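Local coordinates for protein UDP-N-acetylglucosamine 4,6-dehydratase (Vibrio fischeri, PDB 3PVZ) that binds NAD and probably acts as a lyase of the polysaccharide synthase family, dehydrating UDP-N-acetylglucosamine, at residues A[179-184]-A[380-385]. Sequence-based numbering, arbitrary orientation.
With NAD (nicotinamide-adenine-dinucleotide), chain E.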
loop_
_atom_site.group_PDB
_atom_site.type_symbol
_atom_site.label_atom_id
_atom_site.label_comp_id
_atom_site.label_asym_id
_atom_site.label_seq_id
_atom_site.Cartn_x
_atom_site.Cartn_y
_atom_site.Cartn_z
ATOM N N LYS A 179 -13.197 12.919 3.103
ATOM C CA LYS A 179 -12.876 13.777 1.948
ATOM C C LYS A 179 -13.662 15.108 2.047
ATOM O O LYS A 179 -13.184 16.153 1.608
ATOM C CB LYS A 179 -13.165 13.084 0.602
ATOM C CG LYS A 179 -12.481 11.704 0.345
ATOM C CD LYS A 179 -11.042 11.846 -0.168
ATOM C CE LYS A 179 -10.491 10.507 -0.756
ATOM N NZ LYS A 179 -10.979 10.233 -2.133
ATOM N N ARG A 180 -14.860 15.091 2.609
ATOM C CA ARG A 180 -15.623 16.326 2.764
ATOM C C ARG A 180 -14.997 17.229 3.819
ATOM O O ARG A 180 -14.987 18.446 3.672
ATOM C CB ARG A 180 -17.079 16.032 3.130
ATOM C CG ARG A 180 -17.901 17.274 3.382
ATOM C CD ARG A 180 -18.045 18.163 2.134
ATOM N NE ARG A 180 -18.708 19.401 2.524
ATOM C CZ ARG A 180 -18.108 20.570 2.739
ATOM N NH1 ARG A 180 -16.795 20.726 2.532
ATOM N NH2 ARG A 180 -18.853 21.606 3.119
ATOM N N ILE A 181 -14.480 16.631 4.888
ATOM C CA ILE A 181 -13.806 17.409 5.921
ATOM C C ILE A 181 -12.491 17.945 5.345
ATOM O O ILE A 181 -12.138 19.103 5.563
ATOM C CB ILE A 181 -13.576 16.588 7.227
ATOM C CG1 ILE A 181 -14.910 16.271 7.885
ATOM C CG2 ILE A 181 -12.666 17.339 8.192
ATOM C CD1 ILE A 181 -14.916 14.992 8.686
HETATM N N MSE A 182 -11.804 17.128 4.574
HETATM C CA MSE A 182 -10.580 17.576 3.911
HETATM C C MSE A 182 -10.769 18.859 3.094
HETATM O O MSE A 182 -9.940 19.760 3.152
HETATM C CB MSE A 182 -10.064 16.507 2.967
HETATM C CG MSE A 182 -8.749 16.905 2.280
HETATM SE SE MSE A 182 -8.736 16.240 0.465
HETATM C CE MSE A 182 -8.399 14.502 0.882
ATOM N N GLU A 183 -11.843 18.884 2.306
ATOM C CA GLU A 183 -12.234 20.040 1.474
ATOM C C GLU A 183 -12.375 21.330 2.309
ATOM O O GLU A 183 -12.014 22.419 1.858
ATOM C CB GLU A 183 -13.565 19.742 0.772
ATOM C CG GLU A 183 -14.070 20.842 -0.164
ATOM C CD GLU A 183 -15.422 20.532 -0.834
ATOM O OE1 GLU A 183 -16.286 19.859 -0.222
ATOM O OE2 GLU A 183 -15.628 21.007 -1.977
HETATM N N MSE A 184 -12.865 21.210 3.518
HETATM C CA MSE A 184 -12.938 22.378 4.427
HETATM C C MSE A 184 -11.519 22.908 4.715
HETATM O O MSE A 184 -11.250 24.115 4.616
HETATM C CB MSE A 184 -13.595 21.992 5.741
HETATM C CG MSE A 184 -15.027 21.556 5.617
HETATM SE SE MSE A 184 -15.740 20.944 7.331
HETATM C CE MSE A 184 -17.497 20.366 6.765
ATOM N N PHE A 380 -20.478 14.225 12.954
ATOM C CA PHE A 380 -21.813 14.844 12.907
ATOM C C PHE A 380 -21.749 16.352 13.191
ATOM O O PHE A 380 -22.493 17.134 12.593
ATOM C CB PHE A 380 -22.797 14.170 13.868
ATOM C CG PHE A 380 -23.220 12.768 13.461
ATOM C CD1 PHE A 380 -23.039 12.294 12.162
ATOM C CD2 PHE A 380 -23.824 11.920 14.398
ATOM C CE1 PHE A 380 -23.441 10.994 11.810
ATOM C CE2 PHE A 380 -24.226 10.624 14.045
ATOM C CZ PHE A 380 -24.038 10.171 12.743
ATOM N N ILE A 381 -20.852 16.770 14.078
ATOM C CA ILE A 381 -20.685 18.206 14.362
ATOM C C ILE A 381 -20.044 18.892 13.160
ATOM O O ILE A 381 -20.474 19.959 12.751
ATOM C CB ILE A 381 -19.901 18.452 15.678
ATOM C CG1 ILE A 381 -20.830 18.153 16.876
ATOM C CG2 ILE A 381 -19.375 19.870 15.717
ATOM C CD1 ILE A 381 -20.139 18.029 18.255
HETATM N N MSE A 382 -19.059 18.240 12.556
HETATM C CA MSE A 382 -18.401 18.802 11.389
HETATM C C MSE A 382 -19.362 18.956 10.192
HETATM O O MSE A 382 -19.313 19.961 9.498
HETATM C CB MSE A 382 -17.194 17.939 10.995
HETATM C CG MSE A 382 -16.106 17.808 12.066
HETATM SE SE MSE A 382 -15.447 19.507 12.637
HETATM C CE MSE A 382 -14.396 19.882 11.053
ATOM N N ILE A 383 -20.220 17.959 9.963
ATOM C CA ILE A 383 -21.120 17.911 8.805
ATOM C C ILE A 383 -22.556 17.578 9.260
ATOM O O ILE A 383 -22.973 16.431 9.170
ATOM C CB ILE A 383 -20.710 16.806 7.807
ATOM C CG1 ILE A 383 -19.223 16.824 7.505
ATOM C CG2 ILE A 383 -21.493 16.931 6.503
ATOM C CD1 ILE A 383 -18.810 15.612 6.736
ATOM N N PRO A 384 -23.318 18.574 9.734
ATOM C CA PRO A 384 -24.643 18.296 10.352
ATOM C C PRO A 384 -25.627 17.437 9.543
ATOM O O PRO A 384 -26.331 16.601 10.117
ATOM C CB PRO A 384 -25.217 19.696 10.584
ATOM C CG PRO A 384 -23.966 20.556 10.793
ATOM C CD PRO A 384 -22.959 20.001 9.816
ATOM N N ASP A 385 -25.666 17.610 8.229
ATOM C CA ASP A 385 -26.585 16.823 7.390
ATOM C C ASP A 385 -26.084 15.399 7.068
ATOM O O ASP A 385 -26.696 14.692 6.269
ATOM C CB ASP A 385 -26.955 17.608 6.110
ATOM C CG ASP A 385 -27.847 18.831 6.410
ATOM O OD1 ASP A 385 -29.079 18.668 6.608
ATOM O OD2 ASP A 385 -27.318 19.958 6.463
HETATM P PA NAD E . -4.622 4.008 -4.826
HETATM O O1A NAD E . -4.914 3.108 -3.670
HETATM O O2A NAD E . -4.196 3.200 -6.015
HETATM O O5B NAD E . -3.286 4.839 -4.595
HETATM C C5B NAD E . -3.225 5.605 -3.372
HETATM C C4B NAD E . -1.717 5.759 -3.145
HETATM O O4B NAD E . -1.422 6.521 -1.992
HETATM C C3B NAD E . -1.057 4.355 -2.959
HETATM O O3B NAD E . 0.027 4.175 -3.847
HETATM C C2B NAD E . -0.610 4.389 -1.478
HETATM O O2B NAD E . 0.482 3.530 -1.173
HETATM C C1B NAD E . -0.326 5.905 -1.368
HETATM N N9A NAD E . -0.312 6.331 0.023
HETATM C C8A NAD E . -1.277 6.152 0.937
HETATM N N7A NAD E . -0.915 6.603 2.093
HETATM C C5A NAD E . 0.310 7.188 1.924
HETATM C C6A NAD E . 1.210 7.827 2.771
HETATM N N6A NAD E . 0.816 8.029 4.071
HETATM N N1A NAD E . 2.376 8.261 2.303
HETATM C C2A NAD E . 2.716 8.062 1.035
HETATM N N3A NAD E . 1.908 7.440 0.212
HETATM C C4A NAD E . 0.721 7.003 0.612
HETATM O O3 NAD E . -5.897 4.955 -5.085
HETATM P PN NAD E . -6.136 5.575 -6.573
HETATM O O1N NAD E . -7.110 4.701 -7.346
HETATM O O2N NAD E . -4.973 5.958 -7.392
HETATM O O5D NAD E . -7.098 6.852 -6.155
HETATM C C5D NAD E . -6.330 7.945 -5.673
HETATM C C4D NAD E . -7.279 9.076 -5.258
HETATM O O4D NAD E . -8.332 9.243 -6.259
HETATM C C3D NAD E . -8.005 8.700 -3.948
HETATM O O3D NAD E . -8.386 9.853 -3.164
HETATM C C2D NAD E . -9.327 8.081 -4.457
HETATM O O2D NAD E . -10.380 8.154 -3.485
HETATM C C1D NAD E . -9.630 8.979 -5.656
HETATM N N1N NAD E . -10.566 8.355 -6.603
HETATM C C2N NAD E . -10.207 7.208 -7.193
HETATM C C3N NAD E . -11.039 6.588 -8.102
HETATM C C7N NAD E . -10.674 5.312 -8.738
HETATM O O7N NAD E . -11.520 4.804 -9.470
HETATM N N7N NAD E . -9.502 4.695 -8.521
HETATM C C4N NAD E . -12.289 7.179 -8.412
HETATM C C5N NAD E . -12.616 8.374 -7.793
HETATM C C6N NAD E . -11.734 8.945 -6.874
#
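Ile181 and Met184, on helix 174-189 of the NAD-binding Rossmann-type domain, meet Met382 and Ile383, where helix 372-382 ends near the end of the modelled chain. The contact is apolar and largely buried, and no hydrogen bond crosses it.

Ile383, the first residue to leave helical geometry, reaches out with its CD1. This methyl lies 3.9 Å from Arg180 CG, against the aliphatic base of that side chain, and 4.1 Å from Ile181 CG1. The selenomethionines Met184 and Met382 cross at an angle, SE of Met184 lying 4.1 Å from CE of Met382. The Met382 chain folds at chi2 and chi3 (-56° and -74°), and its CE also comes near Ile181 CG2. Helix 351-367 adds to the apolar cluster: Phe357 touches Ile181 and Met382, and Leu354 touches Met184.

In the conformer of Arg180 described here, one of two modelled, NH1 forms a salt bridge with Glu183 OE1 (2.9 Å), three residues further along the same helix, while Glu183 OE2 accepts hydrogen bonds from Asn345 and Ser347. Lys179 takes no part in the packing: its NZ donates to both hydroxyls of the nicotinamide ribose of NAD, at 2.6 Å to O2D and 2.8 Å to O3D. Helix 174-189 thus presents Lys179 to the cofactor and packs Ile181 and Met184 on Met382 and Ile383.

The extended Met184 chain carries its CE over the centre of the Arg180 guanidinium in that same conformer, 4.0 Å above the plane, and to 3.3 Å from the carbonyl O of Met382.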